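Putative cytidylyltransferase (Burkholderia pseudomallei, PDB 5X9Q) probably transfers the adenylyl group of ATP to D-glycero-beta-D-manno-heptose 1-phosphate, giving ADP-D-glycero-beta-D-manno-heptose and diphosphate in heptose biosynthesis. Local coordinates at residues L21-R24 with D25-A28; I47-R50 with G51-S54; G69-S72 with D73-R77. All blocks are in the same frame, centred on the assembly; numbering follows the deposited sequence.

Overall arrangement
All three contacts are helix starts, each with a side chain at the N-cap: Thr23 in contact 1, His49 in contact 2 and Ser72 in contact 3. Contacts 1 and 2 lie on opposite sides of the chain's centre, their own centres about 24 Å apart and their nearest atoms about 12 Å apart. Contact 3 joins the end of strand 65-71 to helix 73-76; helix 50-62 of contact 2 comes just before that strand. The centre of contact 3 is about 18 Å from that of contact 2 and about 16 Å from that of contact 1. Glu111 joins contacts 1 and 3, meeting Arg24 and Ser75. Contact 2 holds the HRGH sequence, by family the likely nucleotide site, and also faces the second subunit.

Contact 1 of 3, residues L21-R24 with D25-A28; sequences LITR and DALA
Ile22 lies against the first turn of helix 24-30, meeting Ala26 and Leu27. From its CB the two branches part. CG1, anti to the backbone N (chi1 -178°), carries the longer arm over the turn and comes 3.5 Å from Ala26 CB. CD1 continues along the same surface and touches both Ala26 CB and the backbone at Leu27 N. The short branch, CG2, faces Leu27 CB at a looser 4.2 Å, and the Ile22 and Leu27 side chains cross at about a right angle. On the sheet side, Ile22 and Leu27 both rest on Val107 of strand 105-109, while the backbone of Ile22 bonds to Val106; the helix start is thereby laid against an outermost strand of this chain's parallel sheet.

The polar half of the contact is the N-cap. Thr23 OG1 sits between its own backbone N and carbonyl carbon (chi1 68°), which directs it back to the helix, where Ala26 N donates to it over 3.3 Å at an N-H...O angle of 162°. Thr23 O is held by the first regular helical bond, Leu27 N donating over 2.8 Å. Arg24 O takes the next, from Ala28 N, also 2.8 Å. The Arg24 side chain, bent at chi3, carries its guanidinium to a salt bridge with Glu111 and a hydrogen bond with Ser116, tying the helix start to helix 115-121 and the loop before it.

The Ala26 methyl lies between the Thr23 hydroxyl, with OG1 3.4 Å from Ala26 CB, and the Ile22 arm, so polar and apolar contacts share it. The chemistry implies a helix start held in two ways: the hydroxyl of Thr23 accepts from a first-turn amide, as an N-cap does, and the hydrocarbon of Ile22 and Leu27 packs against the strand.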
loop_
_atom_site.group_PDB
_atom_site.type_symbol
_atom_site.label_atom_id
_atom_site.label_comp_id
_atom_site.label_asym_id
_atom_site.label_seq_id
_atom_site.Cartn_x
_atom_site.Cartn_y
_atom_site.Cartn_z
ATOM N N LEU A 21 9.051 11.012 4.106
ATOM C CA LEU A 21 9.877 11.495 3.009
ATOM C C LEU A 21 10.991 12.342 3.599
ATOM O O LEU A 21 10.729 13.340 4.272
ATOM C CB LEU A 21 9.043 12.322 2.030
ATOM C CG LEU A 21 7.695 11.726 1.616
ATOM C CD1 LEU A 21 6.833 12.774 0.928
ATOM C CD2 LEU A 21 7.895 10.516 0.718
ATOM N N ILE A 22 12.219 11.977 3.327
ATOM C CA ILE A 22 13.348 12.659 3.878
ATOM C C ILE A 22 14.498 12.797 2.886
ATOM O O ILE A 22 14.626 12.039 1.968
ATOM C CB ILE A 22 13.801 11.902 5.130
ATOM C CG1 ILE A 22 14.946 12.573 5.795
ATOM C CG2 ILE A 22 14.318 10.527 4.817
ATOM C CD1 ILE A 22 14.984 12.251 7.253
ATOM N N THR A 23 15.322 13.796 3.083
ATOM C CA THR A 23 16.483 13.994 2.225
ATOM C C THR A 23 17.698 13.232 2.741
ATOM O O THR A 23 17.810 12.957 3.936
ATOM C CB THR A 23 16.844 15.486 2.102
ATOM O OG1 THR A 23 17.328 15.972 3.361
ATOM C CG2 THR A 23 15.625 16.296 1.687
ATOM N N ARG A 24 18.604 12.891 1.831
ATOM C CA ARG A 24 19.807 12.164 2.187
ATOM C C ARG A 24 20.533 12.841 3.358
ATOM O O ARG A 24 20.988 12.159 4.286
ATOM C CB ARG A 24 20.739 12.011 0.980
ATOM C CG ARG A 24 22.104 11.480 1.400
ATOM C CD ARG A 24 23.121 11.338 0.278
ATOM N NE ARG A 24 22.559 10.749 -0.932
ATOM C CZ ARG A 24 23.298 10.210 -1.899
ATOM N NH1 ARG A 24 24.624 10.146 -1.768
ATOM N NH2 ARG A 24 22.710 9.698 -2.972
ATOM N N ASP A 25 20.632 14.173 3.323
ATOM C CA ASP A 25 21.344 14.912 4.375
ATOM C C ASP A 25 20.638 14.750 5.717
ATOM O O ASP A 25 21.265 14.454 6.741
ATOM C CB ASP A 25 21.451 16.404 4.038
ATOM C CG ASP A 25 22.552 16.708 3.039
ATOM O OD1 ASP A 25 23.561 15.969 3.014
ATOM O OD2 ASP A 25 22.409 17.700 2.289
ATOM N N ALA A 26 19.324 14.924 5.704
ATOM C CA ALA A 26 18.544 14.764 6.916
ATOM C C ALA A 26 18.626 13.330 7.448
ATOM O O ALA A 26 18.807 13.125 8.644
ATOM C CB ALA A 26 17.113 15.141 6.658
ATOM N N LEU A 27 18.558 12.341 6.563
ATOM C CA LEU A 27 18.628 10.955 7.009
ATOM C C LEU A 27 20.010 10.692 7.585
ATOM O O LEU A 27 20.153 9.942 8.555
ATOM C CB LEU A 27 18.309 9.974 5.879
ATOM C CG LEU A 27 18.348 8.499 6.305
ATOM C CD1 LEU A 27 17.389 8.218 7.475
ATOM C CD2 LEU A 27 18.033 7.578 5.145
ATOM N N ALA A 28 21.032 11.291 6.979
ATOM C CA ALA A 28 22.396 11.148 7.483
ATOM C C ALA A 28 22.578 11.688 8.913
ATOM O O ALA A 28 23.261 11.070 9.736
ATOM C CB ALA A 28 23.364 11.831 6.542
#

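Contact 2 of 3, residues I47-R50 with G51-S54; sequences ILHR and GHVS
His49 and His52 meet ring over ring in an offset stack, with centroids 3.6 Å apart and planes inclined by 24°. His52 ND1 lies above the centre of the His49 ring, whereas His49 NE2 lies over the His52 ring nearer its rim. The same ND1 receives a hydrogen bond from His49 N, 3.2 Å long and 155° at the hydrogen; the donor is close to the His52 ring plane, so the bond fixes that ring's rotation. On the other ring, His49 ND1 accepts a weak bond from Gly51 N at 3.0 Å, coming in at the ring edge. With CG between the backbone N and the carbonyl carbon (chi1 53°), the His49 ring comes back over the turn.

His49 and His52 form a capping box at the start of helix 50-62: the His49 half is the weak bond from Gly51 N, and the bond from His49 N to His52 ND1 closes the other half. The sequence HRGH is the HIGH-type signature of nucleotidyltransferases in the HUP clan, and its place at the first turn of the helix after strand 38-43 agrees with it; in relatives these histidines serve the nucleotide's phosphates, consistent with ATP binding here.

Next outward, Leu48 CD2 packs against His52 CB at 3.7 Å, and the Phe45 ring meets the His52 ring. Arg50 O is gripped twice by Ser54: Ser54 N donates over 3.0 Å, and Ser54 OG, also 3.0 Å away, reaches the oxygen from the opposite face of the carbonyl plane. The Arg50 chain runs extended from CG to NE, and its guanidinium forms salt bridges with Asp92 and Glu18 of the second subunit, while Leu48 packs on Leu96 of that subunit.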
loop_
_atom_site.group_PDB
_atom_site.type_symbol
_atom_site.label_atom_id
_atom_site.label_comp_id
_atom_site.label_asym_id
_atom_site.label_seq_id
_atom_site.Cartn_x
_atom_site.Cartn_y
_atom_site.Cartn_z
ATOM N N ILE A 47 4.856 0.856 -10.255
ATOM C CA ILE A 47 3.522 0.397 -9.863
ATOM C C ILE A 47 3.655 -0.646 -8.772
ATOM O O ILE A 47 4.277 -1.683 -8.994
ATOM C CB ILE A 47 2.730 -0.209 -11.036
ATOM C CG1 ILE A 47 2.426 0.870 -12.064
ATOM C CG2 ILE A 47 1.394 -0.748 -10.566
ATOM C CD1 ILE A 47 1.895 0.308 -13.344
ATOM N N LEU A 48 3.103 -0.361 -7.591
ATOM C CA LEU A 48 3.169 -1.311 -6.486
ATOM C C LEU A 48 2.327 -2.518 -6.795
ATOM O O LEU A 48 1.177 -2.387 -7.218
ATOM C CB LEU A 48 2.697 -0.694 -5.170
ATOM C CG LEU A 48 3.644 0.153 -4.336
ATOM C CD1 LEU A 48 2.949 0.542 -3.057
ATOM C CD2 LEU A 48 4.844 -0.676 -3.997
ATOM N N HIS A 49 2.883 -3.694 -6.538
ATOM C CA HIS A 49 2.108 -4.911 -6.620
ATOM C C HIS A 49 2.326 -5.695 -5.334
ATOM O O HIS A 49 3.092 -5.272 -4.464
ATOM C CB HIS A 49 2.497 -5.744 -7.843
ATOM C CG HIS A 49 3.959 -6.032 -7.937
ATOM N ND1 HIS A 49 4.601 -6.917 -7.092
ATOM C CD2 HIS A 49 4.896 -5.619 -8.826
ATOM C CE1 HIS A 49 5.879 -6.989 -7.418
ATOM N NE2 HIS A 49 6.085 -6.210 -8.468
ATOM N N ARG A 50 1.650 -6.829 -5.218
ATOM C CA ARG A 50 1.651 -7.593 -3.984
ATOM C C ARG A 50 3.031 -8.127 -3.585
ATOM O O ARG A 50 3.325 -8.265 -2.399
ATOM C CB ARG A 50 0.653 -8.742 -4.100
ATOM C CG ARG A 50 0.446 -9.473 -2.807
ATOM C CD ARG A 50 -0.507 -10.613 -2.983
ATOM N NE ARG A 50 -0.843 -11.180 -1.690
ATOM C CZ ARG A 50 -1.891 -11.962 -1.468
ATOM N NH1 ARG A 50 -2.706 -12.278 -2.471
ATOM N NH2 ARG A 50 -2.113 -12.431 -0.247
ATOM N N GLY A 51 3.876 -8.421 -4.567
ATOM C CA GLY A 51 5.228 -8.884 -4.286
ATOM C C GLY A 51 6.054 -7.810 -3.602
ATOM O O GLY A 51 6.793 -8.083 -2.663
ATOM N N HIS A 52 5.897 -6.578 -4.067
ATOM C CA HIS A 52 6.541 -5.422 -3.467
ATOM C C HIS A 52 6.212 -5.293 -1.985
ATOM O O HIS A 52 7.107 -5.157 -1.160
ATOM C CB HIS A 52 6.099 -4.153 -4.177
ATOM C CG HIS A 52 6.741 -3.943 -5.510
ATOM N ND1 HIS A 52 6.030 -3.547 -6.619
ATOM C CD2 HIS A 52 8.031 -4.040 -5.906
ATOM C CE1 HIS A 52 6.853 -3.405 -7.641
ATOM N NE2 HIS A 52 8.074 -3.698 -7.235
ATOM N N VAL A 53 4.930 -5.322 -1.637
ATOM C CA VAL A 53 4.556 -5.080 -0.247
ATOM C C VAL A 53 4.828 -6.281 0.643
ATOM O O VAL A 53 5.152 -6.105 1.812
ATOM C CB VAL A 53 3.073 -4.625 -0.110
ATOM C CG1 VAL A 53 2.869 -3.285 -0.862
ATOM C CG2 VAL A 53 2.108 -5.691 -0.590
ATOM N N SER A 54 4.713 -7.486 0.093
ATOM C CA SER A 54 4.980 -8.695 0.861
ATOM C C SER A 54 6.445 -8.664 1.279
ATOM O O SER A 54 6.787 -8.950 2.426
ATOM C CB SER A 54 4.690 -9.942 0.027
ATOM O OG SER A 54 3.296 -10.162 -0.092
#

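Contact 3 of 3, residues G69-S72 with D73-R77; sequences GVNS and DASVR
Ser72 O takes the shortest sound polar bond across this turn, from Val76 N: 2.8 Å long and 160° at the hydrogen. One residue earlier in the helix, Ser75 N donates to Ser72 OG over 3.0 Å at 163°. That hydroxyl is placed by a chi1 of 77°, which holds OG between the backbone N and the carbonyl carbon, on the side of the first-turn amides. Ser72 OG also has a weak bond with Asp110 OD1 outside the turn, and it lies 3.3 Å from Ser75 CB.

Ser72 is thus the N-cap of helix 73-76, and the cap marks the passage from strand 65-71 into this short helix at the carboxyl end of the strand. In the parallel sheet of a Rossmann-like nucleotidyltransferase such strand ends line the side where the nucleotide is expected. The strand continues its pairing up to the cap, with Val70 bonded to Val107 and Phe109 and Ser72 to Phe109.

A second layer of contacts is made by Asn71 and Val76. Val76 CG2 is modelled 3.2 Å from Asn71 CB, a very close approach to be read with caution at this resolution, and also lies beside Ser72 O. Ser75 extends its OG anti to the backbone N, past Asn71 CB at 3.9 Å, to a hydrogen bond with Glu111 O. On another side of the helix start, the Asp73 carboxylate forms a salt bridge with Arg93 of helix 90-98, and that same guanidinium bonds to Asn71 O.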
loop_
_atom_site.group_PDB
_atom_site.type_symbol
_atom_site.label_atom_id
_atom_site.label_comp_id
_atom_site.label_asym_id
_atom_site.label_seq_id
_atom_site.Cartn_x
_atom_site.Cartn_y
_atom_site.Cartn_z
ATOM N N GLY A 69 15.153 3.312 -0.569
ATOM C CA GLY A 69 15.742 4.250 -1.509
ATOM C C GLY A 69 15.037 4.198 -2.854
ATOM O O GLY A 69 14.789 3.117 -3.413
ATOM N N VAL A 70 14.700 5.362 -3.388
ATOM C CA VAL A 70 13.908 5.379 -4.620
ATOM C C VAL A 70 14.598 6.146 -5.746
ATOM O O VAL A 70 14.873 7.348 -5.623
ATOM C CB VAL A 70 12.530 5.980 -4.367
ATOM C CG1 VAL A 70 11.721 6.000 -5.652
ATOM C CG2 VAL A 70 11.821 5.178 -3.288
ATOM N N ASN A 71 14.885 5.440 -6.832
ATOM C CA ASN A 71 15.519 6.059 -7.991
ATOM C C ASN A 71 14.770 7.310 -8.459
ATOM O O ASN A 71 13.556 7.258 -8.714
ATOM C CB ASN A 71 15.591 5.051 -9.143
ATOM C CG ASN A 71 16.342 3.791 -8.774
ATOM O OD1 ASN A 71 15.843 2.944 -8.016
ATOM N ND2 ASN A 71 17.530 3.633 -9.345
ATOM N N SER A 72 15.515 8.401 -8.637
ATOM C CA SER A 72 14.983 9.607 -9.290
ATOM C C SER A 72 14.642 9.268 -10.720
ATOM O O SER A 72 15.109 8.254 -11.259
ATOM C CB SER A 72 15.984 10.763 -9.293
ATOM O OG SER A 72 16.968 10.542 -10.295
ATOM N N ASP A 73 13.838 10.125 -11.338
ATOM C CA ASP A 73 13.390 9.880 -12.705
ATOM C C ASP A 73 14.578 9.801 -13.669
ATOM O O ASP A 73 14.641 8.884 -14.503
ATOM C CB ASP A 73 12.414 10.981 -13.143
ATOM C CG ASP A 73 11.136 11.012 -12.292
ATOM O OD1 ASP A 73 10.649 9.922 -11.901
ATOM O OD2 ASP A 73 10.642 12.129 -11.980
ATOM N N ALA A 74 15.529 10.720 -13.527
ATOM C CA ALA A 74 16.721 10.711 -14.364
ATOM C C ALA A 74 17.476 9.402 -14.132
ATOM O O ALA A 74 17.815 8.692 -15.079
ATOM C CB ALA A 74 17.606 11.904 -14.047
ATOM N N SER A 75 17.732 9.090 -12.862
ATOM C CA SER A 75 18.427 7.865 -12.489
ATOM C C SER A 75 17.785 6.616 -13.093
ATOM O O SER A 75 18.484 5.733 -13.590
ATOM C CB SER A 75 18.496 7.732 -10.966
ATOM O OG SER A 75 18.930 6.437 -10.586
ATOM N N VAL A 76 16.462 6.509 -13.020
ATOM C CA VAL A 76 15.774 5.335 -13.562
ATOM C C VAL A 76 16.074 5.232 -15.050
ATOM O O VAL A 76 16.170 4.145 -15.622
ATOM C CB VAL A 76 14.252 5.421 -13.354
ATOM C CG1 VAL A 76 13.558 4.245 -14.023
ATOM C CG2 VAL A 76 13.923 5.469 -11.869
ATOM N N ARG A 77 16.239 6.369 -15.681
ATOM C CA ARG A 77 16.535 6.401 -17.094
ATOM C C ARG A 77 17.894 5.813 -17.358
ATOM O O ARG A 77 18.253 5.560 -18.491
ATOM C CB ARG A 77 16.571 7.847 -17.571
ATOM C CG ARG A 77 15.561 8.194 -18.637
ATOM C CD ARG A 77 15.230 9.668 -18.569
ATOM N NE ARG A 77 13.991 9.901 -17.854
ATOM C CZ ARG A 77 13.730 10.990 -17.149
ATOM N NH1 ARG A 77 12.577 11.100 -16.535
ATOM N NH2 ARG A 77 14.613 11.967 -17.057
#